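Local structure of muramoyltetrapeptide carboxypeptidase (Oxalobacter formigenes OXCC13, 6UUK) at residues B[78-83]-B[187-192]; B[118-123]-B[146-151]; B[210-215]-B[305-310]. The protein probably acts as a serine-type carboxypeptidase that releases the terminal D-alanine from muramoyl tetrapeptides of the bacterial cell wall. All coordinates share one frame; numbering follows the deposited sequence.

Contact 1 of 3, residues B[78-83]-B[187-192]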
ATOM      1  N   LYS B  78      28.759  21.961   5.543  1.00 35.16           N
ATOM      2  CA  LYS B  78      29.708  22.974   5.991  1.00 32.52           C
ATOM      3  C   LYS B  78      30.316  23.716   4.807  1.00 37.03           C
ATOM      4  O   LYS B  78      30.414  24.949   4.818  1.00 36.55           O
ATOM      5  CB  LYS B  78      30.804  22.323   6.835  1.00 37.65           C
ATOM      6  CG  LYS B  78      32.014  23.210   7.072  1.00 51.42           C
ATOM      7  CD  LYS B  78      33.226  22.383   7.468  1.00 56.66           C
ATOM      8  CE  LYS B  78      33.580  21.379   6.380  1.00 32.94           C
ATOM      9  NZ  LYS B  78      34.762  20.550   6.746  1.00 32.31           N
ATOM     10  N   SER B  79      30.728  22.977   3.773  1.00 32.00           N
ATOM     11  CA  SER B  79      31.356  23.602   2.615  1.00 30.65           C
ATOM     12  C   SER B  79      30.395  24.532   1.887  1.00 35.18           C
ATOM     13  O   SER B  79      30.826  25.527   1.292  1.00 34.99           O
ATOM     14  CB  SER B  79      31.884  22.530   1.661  1.00 31.13           C
ATOM     15  OG  SER B  79      30.832  21.711   1.182  1.00 31.57           O
ATOM     16  N   ARG B  80      29.099  24.231   1.918  1.00 35.49           N
ATOM     17  CA  ARG B  80      28.102  25.102   1.311  1.00 39.28           C
ATOM     18  C   ARG B  80      27.679  26.240   2.231  1.00 42.97           C
ATOM     19  O   ARG B  80      26.819  27.041   1.845  1.00 47.93           O
ATOM     20  CB  ARG B  80      26.878  24.285   0.886  1.00 37.09           C
ATOM     21  CG  ARG B  80      27.212  23.131  -0.049  1.00 32.61           C
ATOM     22  CD  ARG B  80      25.962  22.485  -0.624  1.00 33.53           C
ATOM     23  NE  ARG B  80      25.310  23.340  -1.612  1.00 41.37           N
ATOM     24  CZ  ARG B  80      25.622  23.361  -2.904  1.00 35.57           C
ATOM     25  NH1 ARG B  80      26.583  22.574  -3.369  1.00 39.91           N
ATOM     26  NH2 ARG B  80      24.976  24.170  -3.732  1.00 42.12           N
ATOM     27  N   GLY B  81      28.254  26.330   3.429  1.00 46.99           N
ATOM     28  CA  GLY B  81      28.020  27.457   4.311  1.00 38.75           C
ATOM     29  C   GLY B  81      26.767  27.354   5.156  1.00 43.59           C
ATOM     30  O   GLY B  81      25.850  28.168   5.013  1.00 49.78           O
ATOM     31  N   TYR B  82      26.716  26.365   6.048  1.00 50.00           N
ATOM     32  CA  TYR B  82      25.573  26.201   6.934  1.00 47.01           C
ATOM     33  C   TYR B  82      26.047  25.680   8.283  1.00 37.92           C
ATOM     34  O   TYR B  82      27.041  24.954   8.371  1.00 37.60           O
ATOM     35  CB  TYR B  82      24.524  25.253   6.337  1.00 61.56           C
ATOM     36  CG  TYR B  82      23.946  25.728   5.022  1.00 77.79           C
ATOM     37  CD1 TYR B  82      23.014  26.756   4.982  1.00 85.61           C
ATOM     38  CD2 TYR B  82      24.330  25.145   3.821  1.00 77.22           C
ATOM     39  CE1 TYR B  82      22.484  27.195   3.782  1.00 87.15           C
ATOM     40  CE2 TYR B  82      23.804  25.576   2.616  1.00 77.68           C
ATOM     41  CZ  TYR B  82      22.882  26.601   2.603  1.00 83.94           C
ATOM     42  OH  TYR B  82      22.356  27.033   1.407  1.00 87.41           O
ATOM     43  N   GLU B  83      25.325  26.062   9.332  1.00 39.34           N
ATOM     44  CA  GLU B  83      25.629  25.635  10.691  1.00 35.22           C
ATOM     45  C   GLU B  83      24.851  24.360  10.994  1.00 30.21           C
ATOM     46  O   GLU B  83      23.616  24.369  11.006  1.00 33.94           O
ATOM     47  CB  GLU B  83      25.282  26.738  11.690  1.00 33.81           C
ATOM     48  CG  GLU B  83      25.696  26.443  13.121  1.00 33.49           C
ATOM     49  CD  GLU B  83      25.314  27.559  14.073  1.00 43.86           C
ATOM     50  OE1 GLU B  83      24.632  28.509  13.634  1.00 47.45           O
ATOM     51  OE2 GLU B  83      25.698  27.490  15.260  1.00 37.62           O
ATOM     52  N   THR B 187      20.680  18.946  -7.740  1.00 20.99           N
ATOM     53  CA  THR B 187      19.908  18.736  -6.519  1.00 24.12           C
ATOM     54  C   THR B 187      20.277  19.755  -5.448  1.00 25.59           C
ATOM     55  O   THR B 187      19.397  20.345  -4.809  1.00 19.74           O
ATOM     56  CB  THR B 187      20.126  17.312  -6.002  1.00 20.02           C
ATOM     57  OG1 THR B 187      19.639  16.370  -6.966  1.00 15.81           O
ATOM     58  CG2 THR B 187      19.398  17.104  -4.682  1.00 30.14           C
ATOM     59  N   LEU B 188      21.576  19.983  -5.244  1.00 30.76           N
ATOM     60  CA  LEU B 188      22.013  20.851  -4.156  1.00 23.58           C
ATOM     61  C   LEU B 188      21.715  22.319  -4.442  1.00 28.43           C
ATOM     62  O   LEU B 188      21.410  23.077  -3.514  1.00 28.82           O
ATOM     63  CB  LEU B 188      23.506  20.649  -3.890  1.00 29.26           C
ATOM     64  CG  LEU B 188      23.906  19.575  -2.871  1.00 32.78           C
ATOM     65  CD1 LEU B 188      23.318  18.213  -3.218  1.00 33.48           C
ATOM     66  CD2 LEU B 188      25.420  19.489  -2.755  1.00 24.83           C
ATOM     67  N   ASN B 189      21.795  22.740  -5.705  1.00 25.26           N
ATOM     68  CA  ASN B 189      21.504  24.131  -6.036  1.00 28.78           C
ATOM     69  C   ASN B 189      20.007  24.414  -5.992  1.00 32.63           C
ATOM     70  O   ASN B 189      19.591  25.497  -5.564  1.00 33.48           O
ATOM     71  CB  ASN B 189      22.076  24.480  -7.411  1.00 33.17           C
ATOM     72  CG  ASN B 189      23.588  24.387  -7.452  1.00 25.33           C
ATOM     73  OD1 ASN B 189      24.215  23.855  -6.536  1.00 23.96           O
ATOM     74  ND2 ASN B 189      24.185  24.898  -8.523  1.00 26.10           N
ATOM     75  N   HIS B 190      19.182  23.460  -6.433  1.00 31.65           N
ATOM     76  CA  HIS B 190      17.738  23.629  -6.320  1.00 28.42           C
ATOM     77  C   HIS B 190      17.287  23.615  -4.865  1.00 25.68           C
ATOM     78  O   HIS B 190      16.290  24.258  -4.520  1.00 24.01           O
ATOM     79  CB  HIS B 190      17.009  22.542  -7.109  1.00 23.08           C
ATOM     80  CG  HIS B 190      16.800  22.878  -8.553  1.00 23.54           C
ATOM     81  ND1 HIS B 190      15.631  23.439  -9.024  1.00 26.30           N
ATOM     82  CD2 HIS B 190      17.606  22.730  -9.630  1.00 28.77           C
ATOM     83  CE1 HIS B 190      15.728  23.623 -10.328  1.00 30.06           C
ATOM     84  NE2 HIS B 190      16.916  23.201 -10.721  1.00 28.81           N
ATOM     85  N   PHE B 191      18.003  22.892  -4.003  1.00 25.60           N
ATOM     86  CA  PHE B 191      17.652  22.863  -2.586  1.00 23.38           C
ATOM     87  C   PHE B 191      17.990  24.187  -1.912  1.00 30.98           C
ATOM     88  O   PHE B 191      17.156  24.765  -1.206  1.00 28.15           O
ATOM     89  CB  PHE B 191      18.365  21.703  -1.892  1.00 29.34           C
ATOM     90  CG  PHE B 191      18.275  21.744  -0.393  1.00 25.88           C
ATOM     91  CD1 PHE B 191      17.092  21.427   0.253  1.00 32.31           C
ATOM     92  CD2 PHE B 191      19.376  22.095   0.369  1.00 21.11           C
ATOM     93  CE1 PHE B 191      17.008  21.465   1.633  1.00 33.53           C
ATOM     94  CE2 PHE B 191      19.299  22.135   1.748  1.00 27.43           C
ATOM     95  CZ  PHE B 191      18.114  21.819   2.381  1.00 28.95           C
ATOM     96  N   ASP B 192      19.212  24.684  -2.120  1.00 34.29           N
ATOM     97  CA  ASP B 192      19.609  25.953  -1.519  1.00 30.48           C
ATOM     98  C   ASP B 192      18.776  27.112  -2.051  1.00 37.15           C
ATOM     99  O   ASP B 192      18.553  28.095  -1.336  1.00 34.44           O
ATOM    100  CB  ASP B 192      21.094  26.215  -1.770  1.00 38.24           C
ATOM    101  CG  ASP B 192      21.989  25.181  -1.115  1.00 37.30           C
ATOM    102  OD1 ASP B 192      21.464  24.312  -0.387  1.00 35.25           O
ATOM    103  OD2 ASP B 192      23.218  25.237  -1.328  1.00 40.96           O
TER

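Contact 2 of 3, residues B[118-123]-B[146-151]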
ATOM      1  N   LYS B 118      16.947  26.394  11.708  1.00 27.30           N
ATOM      2  CA  LYS B 118      15.935  26.876  10.776  1.00 29.34           C
ATOM      3  C   LYS B 118      15.432  25.797   9.833  1.00 30.28           C
ATOM      4  O   LYS B 118      14.242  25.776   9.506  1.00 28.65           O
ATOM      5  CB  LYS B 118      16.490  28.056   9.963  1.00 27.78           C
ATOM      6  CG  LYS B 118      15.444  28.809   9.159  1.00 28.53           C
ATOM      7  CD  LYS B 118      16.012  30.105   8.605  1.00 37.26           C
ATOM      8  CE  LYS B 118      16.527  30.998   9.725  1.00 37.95           C
ATOM      9  NZ  LYS B 118      17.112  32.266   9.209  1.00 30.75           N
ATOM     10  N   ILE B 119      16.303  24.894   9.390  1.00 29.20           N
ATOM     11  CA  ILE B 119      15.938  23.797   8.503  1.00 23.57           C
ATOM     12  C   ILE B 119      16.139  22.486   9.251  1.00 22.44           C
ATOM     13  O   ILE B 119      17.102  22.336  10.011  1.00 21.43           O
ATOM     14  CB  ILE B 119      16.766  23.822   7.203  1.00 29.43           C
ATOM     15  CG1 ILE B 119      16.685  25.200   6.544  1.00 28.16           C
ATOM     16  CG2 ILE B 119      16.292  22.745   6.236  1.00 28.63           C
ATOM     17  CD1 ILE B 119      17.538  25.331   5.303  1.00 20.32           C
ATOM     18  N   VAL B 120      15.225  21.543   9.043  1.00 26.55           N
ATOM     19  CA  VAL B 120      15.293  20.223   9.658  1.00 23.93           C
ATOM     20  C   VAL B 120      15.268  19.186   8.545  1.00 24.23           C
ATOM     21  O   VAL B 120      14.280  19.082   7.808  1.00 33.09           O
ATOM     22  CB  VAL B 120      14.142  19.993  10.650  1.00 22.14           C
ATOM     23  CG1 VAL B 120      14.166  18.564  11.158  1.00 22.79           C
ATOM     24  CG2 VAL B 120      14.235  20.975  11.807  1.00 21.46           C
ATOM     25  N   ILE B 121      16.349  18.419   8.426  1.00 24.71           N
ATOM     26  CA  ILE B 121      16.507  17.431   7.366  1.00 24.31           C
ATOM     27  C   ILE B 121      16.464  16.037   7.978  1.00 24.23           C
ATOM     28  O   ILE B 121      16.978  15.814   9.081  1.00 32.52           O
ATOM     29  CB  ILE B 121      17.812  17.659   6.575  1.00 30.54           C
ATOM     30  CG1 ILE B 121      17.925  16.665   5.415  1.00 28.47           C
ATOM     31  CG2 ILE B 121      19.028  17.575   7.491  1.00 25.87           C
ATOM     32  CD1 ILE B 121      19.064  16.961   4.466  1.00 29.10           C
ATOM     33  N   ALA B 122      15.837  15.106   7.267  1.00 23.88           N
ATOM     34  CA  ALA B 122      15.742  13.725   7.709  1.00 21.44           C
ATOM     35  C   ALA B 122      16.960  12.933   7.252  1.00 23.65           C
ATOM     36  O   ALA B 122      17.572  13.233   6.224  1.00 14.40           O
ATOM     37  CB  ALA B 122      14.466  13.072   7.175  1.00 21.04           C
ATOM     38  N   LEU B 123      17.308  11.910   8.033  1.00 33.10           N
ATOM     39  CA  LEU B 123      18.462  11.074   7.703  1.00 29.19           C
ATOM     40  C   LEU B 123      18.126  10.113   6.567  1.00 28.69           C
ATOM     41  O   LEU B 123      18.630  10.252   5.448  1.00 27.82           O
ATOM     42  CB  LEU B 123      18.933  10.313   8.947  1.00 28.61           C
ATOM     43  CG  LEU B 123      20.238   9.528   8.802  1.00 29.62           C
ATOM     44  CD1 LEU B 123      21.411  10.473   8.587  1.00 25.87           C
ATOM     45  CD2 LEU B 123      20.476   8.637  10.010  1.00 26.42           C
ATOM     46  N   LYS B 146       9.937  25.682  11.775  1.00 28.39           N
ATOM     47  CA  LYS B 146      11.059  25.016  11.134  1.00 24.74           C
ATOM     48  C   LYS B 146      10.699  24.604   9.711  1.00 25.69           C
ATOM     49  O   LYS B 146       9.528  24.405   9.374  1.00 23.66           O
ATOM     50  CB  LYS B 146      11.490  23.790  11.940  1.00 20.92           C
ATOM     51  CG  LYS B 146      11.791  24.085  13.400  1.00 24.55           C
ATOM     52  CD  LYS B 146      12.841  25.176  13.537  1.00 20.85           C
ATOM     53  CE  LYS B 146      13.096  25.515  14.997  1.00 22.73           C
ATOM     54  NZ  LYS B 146      14.067  26.633  15.145  1.00 21.84           N
ATOM     55  N   LEU B 147      11.725  24.479   8.874  1.00 25.01           N
ATOM     56  CA  LEU B 147      11.561  24.105   7.470  1.00 17.29           C
ATOM     57  C   LEU B 147      11.993  22.649   7.326  1.00 23.92           C
ATOM     58  O   LEU B 147      13.172  22.343   7.153  1.00 27.57           O
ATOM     59  CB  LEU B 147      12.364  25.031   6.561  1.00 25.04           C
ATOM     60  CG  LEU B 147      11.697  26.323   6.076  1.00 18.26           C
ATOM     61  CD1 LEU B 147      11.216  27.190   7.232  1.00 16.72           C
ATOM     62  CD2 LEU B 147      12.648  27.104   5.181  1.00 22.36           C
ATOM     63  N   PHE B 148      11.019  21.744   7.402  1.00 22.64           N
ATOM     64  CA  PHE B 148      11.293  20.317   7.318  1.00 23.34           C
ATOM     65  C   PHE B 148      11.438  19.892   5.862  1.00 20.08           C
ATOM     66  O   PHE B 148      10.606  20.237   5.018  1.00 27.70           O
ATOM     67  CB  PHE B 148      10.176  19.519   7.991  1.00 20.07           C
ATOM     68  CG  PHE B 148      10.045  19.781   9.465  1.00 20.92           C
ATOM     69  CD1 PHE B 148      10.701  18.982  10.385  1.00 19.58           C
ATOM     70  CD2 PHE B 148       9.265  20.828   9.930  1.00 24.65           C
ATOM     71  CE1 PHE B 148      10.584  19.220  11.742  1.00 25.25           C
ATOM     72  CE2 PHE B 148       9.143  21.072  11.286  1.00 19.22           C
ATOM     73  CZ  PHE B 148       9.803  20.267  12.192  1.00 21.80           C
ATOM     74  N   VAL B 149      12.500  19.142   5.569  1.00 19.34           N
ATOM     75  CA  VAL B 149      12.751  18.625   4.231  1.00 23.79           C
ATOM     76  C   VAL B 149      12.943  17.118   4.314  1.00 19.06           C
ATOM     77  O   VAL B 149      13.327  16.576   5.356  1.00 21.59           O
ATOM     78  CB  VAL B 149      13.974  19.296   3.563  1.00 26.75           C
ATOM     79  CG1 VAL B 149      13.788  20.805   3.496  1.00 30.51           C
ATOM     80  CG2 VAL B 149      15.246  18.950   4.307  1.00 27.82           C
ATOM     81  N   GLY B 150      12.669  16.444   3.211  1.00 15.71           N
ATOM     82  CA  GLY B 150      12.804  15.002   3.151  1.00 17.51           C
ATOM     83  C   GLY B 150      11.881  14.420   2.100  1.00 17.74           C
ATOM     84  O   GLY B 150      11.094  15.121   1.470  1.00 19.99           O
ATOM     85  N   HIS B 151      11.999  13.108   1.925  1.00 16.21           N
ATOM     86  CA  HIS B 151      11.184  12.374   0.964  1.00 13.26           C
ATOM     87  C   HIS B 151      11.127  10.913   1.404  1.00 14.53           C
ATOM     88  O   HIS B 151      11.536  10.568   2.518  1.00 23.96           O
ATOM     89  CB  HIS B 151      11.739  12.527  -0.456  1.00 20.24           C
ATOM     90  CG  HIS B 151      13.082  11.895  -0.652  1.00 15.79           C
ATOM     91  ND1 HIS B 151      14.262  12.560  -0.397  1.00 16.75           N
ATOM     92  CD2 HIS B 151      13.432  10.660  -1.081  1.00 14.66           C
ATOM     93  CE1 HIS B 151      15.281  11.761  -0.658  1.00 15.69           C
ATOM     94  NE2 HIS B 151      14.805  10.602  -1.076  1.00 18.28           N
TER

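Contact 3 of 3, residues B[210-215]-B[305-310]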
ATOM      1  N   PRO B 210      -1.323  16.669 -21.805  1.00 23.66           N
ATOM      2  CA  PRO B 210      -2.375  17.633 -22.137  1.00 18.44           C
ATOM      3  C   PRO B 210      -1.960  19.056 -21.795  1.00 16.66           C
ATOM      4  O   PRO B 210      -1.083  19.299 -20.964  1.00 26.00           O
ATOM      5  CB  PRO B 210      -3.558  17.180 -21.274  1.00 18.86           C
ATOM      6  CG  PRO B 210      -2.927  16.465 -20.127  1.00 17.61           C
ATOM      7  CD  PRO B 210      -1.714  15.784 -20.695  1.00 15.45           C
ATOM      8  N   ASP B 211      -2.614  20.006 -22.458  1.00 19.75           N
ATOM      9  CA  ASP B 211      -2.357  21.428 -22.239  1.00 25.11           C
ATOM     10  C   ASP B 211      -3.234  21.897 -21.086  1.00 20.00           C
ATOM     11  O   ASP B 211      -4.443  22.092 -21.246  1.00 12.94           O
ATOM     12  CB  ASP B 211      -2.621  22.229 -23.509  1.00 24.62           C
ATOM     13  CG  ASP B 211      -1.610  21.937 -24.600  1.00 23.69           C
ATOM     14  OD1 ASP B 211      -0.697  21.120 -24.360  1.00 21.12           O
ATOM     15  OD2 ASP B 211      -1.726  22.528 -25.694  1.00 34.03           O
ATOM     16  N   VAL B 212      -2.626  22.079 -19.919  1.00 23.78           N
ATOM     17  CA  VAL B 212      -3.342  22.489 -18.721  1.00 23.56           C
ATOM     18  C   VAL B 212      -2.859  23.875 -18.303  1.00 19.05           C
ATOM     19  O   VAL B 212      -1.832  24.372 -18.767  1.00 20.35           O
ATOM     20  CB  VAL B 212      -3.175  21.475 -17.571  1.00 20.18           C
ATOM     21  CG1 VAL B 212      -3.346  20.056 -18.087  1.00 16.11           C
ATOM     22  CG2 VAL B 212      -1.825  21.648 -16.894  1.00 17.06           C
ATOM     23  N   ASP B 213      -3.623  24.502 -17.410  1.00 22.45           N
ATOM     24  CA  ASP B 213      -3.276  25.811 -16.873  1.00 24.25           C
ATOM     25  C   ASP B 213      -3.980  26.018 -15.539  1.00 18.51           C
ATOM     26  O   ASP B 213      -4.813  26.920 -15.397  1.00 23.94           O
ATOM     27  CB  ASP B 213      -3.650  26.919 -17.862  1.00 27.21           C
ATOM     28  CG  ASP B 213      -3.049  28.261 -17.488  1.00 21.10           C
ATOM     29  OD1 ASP B 213      -1.825  28.436 -17.662  1.00 22.67           O
ATOM     30  OD2 ASP B 213      -3.801  29.141 -17.021  1.00 43.50           O
ATOM     31  N   VAL B 214      -3.655  25.183 -14.559  1.00 18.74           N
ATOM     32  CA  VAL B 214      -4.329  25.194 -13.277  1.00 17.28           C
ATOM     33  C   VAL B 214      -3.441  25.866 -12.240  1.00 19.08           C
ATOM     34  O   VAL B 214      -2.267  26.145 -12.476  1.00 22.69           O
ATOM     35  CB  VAL B 214      -4.730  23.767 -12.830  1.00 14.28           C
ATOM     36  CG1 VAL B 214      -5.753  23.180 -13.788  1.00 19.33           C
ATOM     37  CG2 VAL B 214      -3.502  22.875 -12.744  1.00 16.75           C
ATOM     38  N   GLU B 215      -4.009  26.128 -11.064  1.00 18.21           N
ATOM     39  CA  GLU B 215      -3.281  26.763  -9.970  1.00 21.23           C
ATOM     40  C   GLU B 215      -3.933  26.351  -8.660  1.00 20.02           C
ATOM     41  O   GLU B 215      -5.118  26.619  -8.447  1.00 22.62           O
ATOM     42  CB  GLU B 215      -3.279  28.286 -10.121  1.00 16.62           C
ATOM     43  CG  GLU B 215      -2.653  29.028  -8.950  1.00 20.81           C
ATOM     44  CD  GLU B 215      -2.583  30.524  -9.181  1.00 23.30           C
ATOM     45  OE1 GLU B 215      -2.663  30.952 -10.352  1.00 24.42           O
ATOM     46  OE2 GLU B 215      -2.449  31.274  -8.191  1.00 24.81           O
ATOM     47  N   SER B 305     -10.741  11.794 -14.048  1.00 23.33           N
ATOM     48  CA  SER B 305     -11.423  12.970 -14.567  1.00 24.30           C
ATOM     49  C   SER B 305     -10.550  14.217 -14.553  1.00 25.09           C
ATOM     50  O   SER B 305     -10.949  15.239 -15.121  1.00 30.83           O
ATOM     51  CB  SER B 305     -12.703  13.235 -13.765  1.00 31.08           C
ATOM     52  OG  SER B 305     -12.413  13.424 -12.390  1.00 34.89           O
ATOM     53  N   ILE B 306      -9.382  14.159 -13.922  1.00 26.47           N
ATOM     54  CA  ILE B 306      -8.470  15.297 -13.855  1.00 20.90           C
ATOM     55  C   ILE B 306      -7.331  15.065 -14.840  1.00 15.92           C
ATOM     56  O   ILE B 306      -7.023  13.910 -15.166  1.00 19.69           O
ATOM     57  CB  ILE B 306      -7.941  15.506 -12.427  1.00 18.38           C
ATOM     58  CG1 ILE B 306      -7.054  14.333 -12.006  1.00 12.35           C
ATOM     59  CG2 ILE B 306      -9.098  15.675 -11.454  1.00 18.62           C
ATOM     60  CD1 ILE B 306      -6.375  14.532 -10.668  1.00 15.14           C
ATOM     61  N   PRO B 307      -6.688  16.117 -15.347  1.00 19.13           N
ATOM     62  CA  PRO B 307      -5.560  15.909 -16.264  1.00 17.06           C
ATOM     63  C   PRO B 307      -4.342  15.367 -15.533  1.00 17.71           C
ATOM     64  O   PRO B 307      -4.050  15.754 -14.399  1.00 22.60           O
ATOM     65  CB  PRO B 307      -5.300  17.310 -16.826  1.00 13.62           C
ATOM     66  CG  PRO B 307      -5.810  18.234 -15.771  1.00 14.79           C
ATOM     67  CD  PRO B 307      -7.005  17.545 -15.176  1.00 14.88           C
ATOM     68  N   VAL B 308      -3.631  14.462 -16.198  1.00 18.55           N
ATOM     69  CA  VAL B 308      -2.430  13.836 -15.656  1.00 19.80           C
ATOM     70  C   VAL B 308      -1.234  14.344 -16.451  1.00 17.82           C
ATOM     71  O   VAL B 308      -1.163  14.150 -17.671  1.00 14.09           O
ATOM     72  CB  VAL B 308      -2.517  12.304 -15.704  1.00 18.92           C
ATOM     73  CG1 VAL B 308      -1.251  11.685 -15.133  1.00 19.12           C
ATOM     74  CG2 VAL B 308      -3.743  11.821 -14.944  1.00 14.89           C
ATOM     75  N   VAL B 309      -0.297  14.988 -15.760  1.00 18.23           N
ATOM     76  CA  VAL B 309       0.893  15.565 -16.372  1.00 19.52           C
ATOM     77  C   VAL B 309       2.106  14.781 -15.895  1.00 11.52           C
ATOM     78  O   VAL B 309       2.260  14.535 -14.692  1.00 17.72           O
ATOM     79  CB  VAL B 309       1.030  17.060 -16.032  1.00 21.63           C
ATOM     80  CG1 VAL B 309       2.320  17.623 -16.607  1.00 17.16           C
ATOM     81  CG2 VAL B 309      -0.173  17.832 -16.551  1.00 17.78           C
ATOM     82  N   THR B 310       2.963  14.388 -16.831  1.00 16.86           N
ATOM     83  CA  THR B 310       4.153  13.606 -16.532  1.00 19.27           C
ATOM     84  C   THR B 310       5.408  14.429 -16.792  1.00 13.51           C
ATOM     85  O   THR B 310       5.362  15.521 -17.365  1.00 20.74           O
ATOM     86  CB  THR B 310       4.186  12.319 -17.367  1.00 19.52           C
ATOM     87  OG1 THR B 310       4.418  12.646 -18.743  1.00 19.25           O
ATOM     88  CG2 THR B 310       2.866  11.576 -17.246  1.00 16.58           C
TER

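Contact 1 of 3, residues B[78-83]-B[187-192]
R80 and D192 mark the closest approach of the two backbones, yet their CA atoms are still 9.0 Å apart, so long side chains must bridge the gap between the end of helix 67-79 and one flank of helix 185-196. G81 is the first residue to leave helical geometry. Its positive phi suits glycine, and it turns the chain so that Y82, like R80, sends its CB toward the second helix. A bend at chi3 (72°) places NE of R80, which meets OD2 of D192 at 2.8 Å in a salt bridge with an N-H...O angle of 160°. NH2 reaches the same OD2 at 3.2 Å, making a side-on grip in which two nitrogens share one carboxylate oxygen from the same face of its plane. The turn in 78-83 belongs to a beta-alpha-beta unit of the mostly parallel sheet of the N-terminal domain: strand 55-59, helix 67-79 and strand 83-86. Helix 185-196 comes from much further along the chain. One turn before D192, OD1 of N189 accepts a bond from R80 NH2 at 2.9 Å, with the amide plane turned 40° from the guanidinium. L188 supplies the apolar side: its CB sits 3.5 Å above the centre of one guanidinium face, while CD2 lies 3.4 Å from NH1. Arginine suits this place because its flat head can spend its edge on acids and amides and its face on a leucine. The less well ordered Y82 brings OH to 3.4 Å from both OD1 and OD2 of D192, where the angles are too poor for hydrogen bonds.

Contact 2 of 3, residues B[118-123]-B[146-151]
V120 and F148 lie side by side and point the same way from neighbouring parallel strands, CG1 of V120 resting 3.6 Å from CD1 of the ring. With CG1 anti to the backbone N (chi1 174°), CG2 is left to meet K146 CB at 3.9 Å. An alanine at V120 would probably leave part of the F148 ring and K146 CB without their methyl neighbours, opening a gap on that face of the sheet. The other face carries I119, I121, L147 and V149. There V149 crosses both isoleucines obliquely, its CG2 3.7 Å from I121 CB and its CG1 4.2 Å from I119 CG2; beta-branched residues suit such extended strands. The strands, 22° from parallel, belong to a beta-alpha-beta connection through helix 138-142. They are joined by L147 N to K118 O, V120 N to L147 O and V149 N to V120 O, each 2.9 Å. The bond from A122 N to V149 O is weak at 3.5 Å. G150 suits its place because a CB there would press on A122 CB and its own chain. K146 sends NZ to the carbonyls of V117 and N114. Buried peptide groups are thus satisfied by strand pairing while hydrocarbon packs on both faces, as expected for a buried strand pair, and 147-150 leads through H151 directly to the predicted nucleophile S152.

Contact 3 of 3, residues B[210-215]-B[305-310]
V212 meets P307 and V309, and P210 meets P307 and V308, across one end of the mixed sheet of the C-terminal domain. In that sheet strands 213-222 and 308-310 are not neighbours: strands 242-248 and 273-280 lie between them. The contact therefore has no hydrogen bonds across it, and apolar side chains do the work. CG1 of V212 sits 3.6 Å from CB of P307 and 4.2 Å from CG2 of V309. It reaches them because it stands anti to its own carbonyl carbon (chi1 -45°). The two proline rings cross at about a right angle, with P210 CG 4.2 Å from P307 CB. P210 CD also lies 3.5 Å from V308 O. Compact, rigid proline rings suit a place where chains meet without pairing, since neither has an N-H to leave unmatched. Valine suits V309 because it is extended within a strand and can still offer CG2 to V212. Further out, each side is held by its own neighbours. V309 exchanges backbone bonds with L274 and L276 of the adjacent strand, and P307, which can only accept through its carbonyl O, also pairs with L274. V212 pairs with S333, whose OG also bonds P210 O and V212 N. R301 of helix 293-303 touches P210 and makes a weak bond to V308 O through NH2. At the far end of 305-310, OG1 of T310 is hydrogen-bonded both to S206 OG and to N209 ND2, the residue just before P210.

In the fold
Contact 2 is nested along the chain inside the loop closed by contact 1, and their centres are 13 Å apart. They touch where F191 CE1 of helix 185-196 packs 3.8 Å from V149 CG1, so the helix gripped by R80 also covers the I119-V149 face of the sheet. Contact 2 is near the predicted active site: the side chain of A122 is about 8 Å from that of S152 and about 11 Å from that of H316, while the ring of H151 meets H316 edge-to-face. Contact 3 lies in the other sheet, its centre about 29 Å from that of contact 2 and 33 Å from that of contact 1. Strand 242-248 of that sheet carries the predicted relay residue E246.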